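Local coordinates for glycosyl hydrolase family 61, 2 protein (Heterobasidion irregulare TC 32-1, PDB 5NNS) that cleaves cellulose by copper-dependent oxidation at C1 of the glycosidic bond, as a secreted AA9 lytic polysaccharide monooxygenase, at residues L151-L155 / Q165-E169. Numbering follows the deposited sequence.
Sequences LRHEL and QFYPE
Strands 147-157 and 165-176 of the AA9 beta-sandwich form a hairpin, whose extended segments 151-155 and 165-169 run antiparallel at 161°, their axes 4.6 Å apart. His153 and Glu169 form a hydrogen-bonded pair (His153 N to Glu169 O and Glu169 N to His153 O, both 3.0 Å), as do Leu155 and Tyr167 (Leu155 N to Tyr167 O 3.2 Å, Tyr167 N to Leu155 O 2.8 Å). Between them Pro168, lacking an amide hydrogen, faces Glu154 in the non-hydrogen-bonded site, CA to CA 4.4 Å.

On the Glu154 and Pro168 face, Arg152 (ttt) and Glu154 (tt) extend into a bidentate salt bridge, Arg152 NH1 to Glu154 OE1 2.8 Å and Arg152 NH2 to Glu154 OE2 2.9 Å, both hydrogen bonds weak in angle. Ser48 O and Tyr195 OH also bind the two charged groups.

His153, Leu155, Tyr167 and Glu169, all m at chi1, occupy the other face. Leu155 CB meets Tyr167 CB at 4.2 Å, and a water joins His153 ND1 (2.7 Å) to Leu151 O (3.0 Å) and, weakly, across the pair to Glu169 O (3.2 Å). Glu169 curls (chi2 p) to accept from Val4 N and Asn50. Tyr167, at the copper site with His1 and His80, donates its OH to Gln165 OE1 (2.8 Å). The bond ties this copper-site residue to one that probably binds O2, consistent with a shared hydrogen-bond network beside the metal.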
loop_
_atom_site.group_PDB
_atom_site.type_symbol
_atom_site.label_atom_id
_atom_site.label_comp_id
_atom_site.label_asym_id
_atom_site.label_seq_id
_atom_site.Cartn_x
_atom_site.Cartn_y
_atom_site.Cartn_z
ATOM N N LEU A 151 7.221 0.041 -3.802
ATOM C CA LEU A 151 5.887 -0.492 -4.072
ATOM C C LEU A 151 5.177 -0.603 -2.734
ATOM O O LEU A 151 5.645 -1.322 -1.844
ATOM C CB LEU A 151 5.971 -1.879 -4.713
ATOM C CG LEU A 151 4.648 -2.626 -4.952
ATOM C CD1 LEU A 151 3.826 -1.898 -6.002
ATOM C CD2 LEU A 151 4.899 -4.073 -5.362
ATOM N N ARG A 152 4.037 0.075 -2.616
ATOM C CA ARG A 152 3.363 0.279 -1.343
ATOM C C ARG A 152 1.950 -0.305 -1.387
ATOM O O ARG A 152 1.156 0.081 -2.249
ATOM C CB ARG A 152 3.319 1.783 -1.036
ATOM C CG ARG A 152 2.348 2.200 0.065
ATOM C CD ARG A 152 2.512 3.659 0.433
ATOM N NE ARG A 152 1.936 3.956 1.743
ATOM C CZ ARG A 152 0.663 4.283 1.976
ATOM N NH1 ARG A 152 -0.225 4.365 0.989
ATOM N NH2 ARG A 152 0.278 4.537 3.222
ATOM N N HIS A 153 1.643 -1.217 -0.459
ATOM C CA HIS A 153 0.281 -1.758 -0.302
ATOM C C HIS A 153 -0.345 -1.192 0.958
ATOM O O HIS A 153 0.322 -1.094 1.987
ATOM C CB HIS A 153 0.290 -3.284 -0.232
ATOM C CG HIS A 153 0.678 -3.936 -1.519
ATOM N ND1 HIS A 153 1.987 -4.053 -1.924
ATOM C CD2 HIS A 153 -0.073 -4.484 -2.505
ATOM C CE1 HIS A 153 2.029 -4.651 -3.103
ATOM N NE2 HIS A 153 0.793 -4.929 -3.476
ATOM N N GLU A 154 -1.628 -0.840 0.869
ATOM C CA GLU A 154 -2.339 -0.218 1.969
ATOM C C GLU A 154 -3.764 -0.735 2.089
ATOM O O GLU A 154 -4.502 -0.815 1.094
ATOM C CB GLU A 154 -2.360 1.296 1.803
ATOM C CG GLU A 154 -2.923 2.032 3.009
ATOM C CD GLU A 154 -2.773 3.534 2.908
ATOM O OE1 GLU A 154 -2.920 4.091 1.794
ATOM O OE2 GLU A 154 -2.486 4.166 3.947
ATOM N N LEU A 155 -4.132 -1.077 3.321
ATOM C CA LEU A 155 -5.496 -1.433 3.667
ATOM C C LEU A 155 -6.012 -0.367 4.599
ATOM O O LEU A 155 -5.330 0.007 5.555
ATOM C CB LEU A 155 -5.537 -2.792 4.358
ATOM C CG LEU A 155 -4.941 -3.969 3.582
ATOM C CD1 LEU A 155 -5.182 -5.270 4.335
ATOM C CD2 LEU A 155 -5.498 -4.075 2.171
ATOM N N GLN A 165 -8.165 2.925 10.193
ATOM C CA GLN A 165 -7.046 2.047 10.474
ATOM C C GLN A 165 -6.282 1.812 9.177
ATOM O O GLN A 165 -6.723 1.043 8.315
ATOM C CB GLN A 165 -7.549 0.738 11.048
ATOM C CG GLN A 165 -8.142 0.884 12.440
ATOM C CD GLN A 165 -8.652 -0.427 12.997
ATOM O OE1 GLN A 165 -8.355 -1.508 12.480
ATOM N NE2 GLN A 165 -9.434 -0.337 14.059
ATOM N N PHE A 166 -5.152 2.504 9.050
ATOM C CA PHE A 166 -4.260 2.380 7.913
ATOM C C PHE A 166 -3.229 1.295 8.201
ATOM O O PHE A 166 -2.589 1.310 9.256
ATOM C CB PHE A 166 -3.549 3.709 7.658
ATOM C CG PHE A 166 -4.484 4.846 7.363
ATOM C CD1 PHE A 166 -4.891 5.103 6.062
ATOM C CD2 PHE A 166 -4.962 5.664 8.383
ATOM C CE1 PHE A 166 -5.758 6.151 5.783
ATOM C CE2 PHE A 166 -5.820 6.713 8.110
ATOM C CZ PHE A 166 -6.222 6.955 6.807
ATOM N N TYR A 167 -3.085 0.352 7.270
ATOM C CA TYR A 167 -2.100 -0.730 7.378
ATOM C C TYR A 167 -1.217 -0.718 6.133
ATOM O O TYR A 167 -1.538 -1.385 5.144
ATOM C CB TYR A 167 -2.789 -2.080 7.488
ATOM C CG TYR A 167 -3.639 -2.276 8.717
ATOM C CD1 TYR A 167 -3.075 -2.705 9.914
ATOM C CD2 TYR A 167 -5.014 -2.071 8.672
ATOM C CE1 TYR A 167 -3.858 -2.913 11.035
ATOM C CE2 TYR A 167 -5.806 -2.270 9.786
ATOM C CZ TYR A 167 -5.225 -2.707 10.961
ATOM O OH TYR A 167 -5.994 -2.891 12.076
ATOM N N PRO A 168 -0.115 0.060 6.164
ATOM C CA PRO A 168 0.772 0.171 5.013
ATOM C C PRO A 168 2.047 -0.646 5.145
ATOM O O PRO A 168 2.610 -0.716 6.228
ATOM C CB PRO A 168 1.118 1.658 5.013
ATOM C CG PRO A 168 1.129 2.026 6.457
ATOM C CD PRO A 168 0.226 1.067 7.188
ATOM N N GLU A 169 2.490 -1.259 4.049
ATOM C CA GLU A 169 3.849 -1.807 3.949
ATOM C C GLU A 169 4.483 -1.395 2.630
ATOM O O GLU A 169 3.777 -1.090 1.666
ATOM C CB GLU A 169 3.862 -3.331 4.085
ATOM C CG GLU A 169 3.867 -3.842 5.516
ATOM C CD GLU A 169 2.511 -3.779 6.190
ATOM O OE1 GLU A 169 1.510 -4.200 5.570
ATOM O OE2 GLU A 169 2.447 -3.326 7.355
HETATM O O HOH W 1 4.119 -3.494 -0.385
#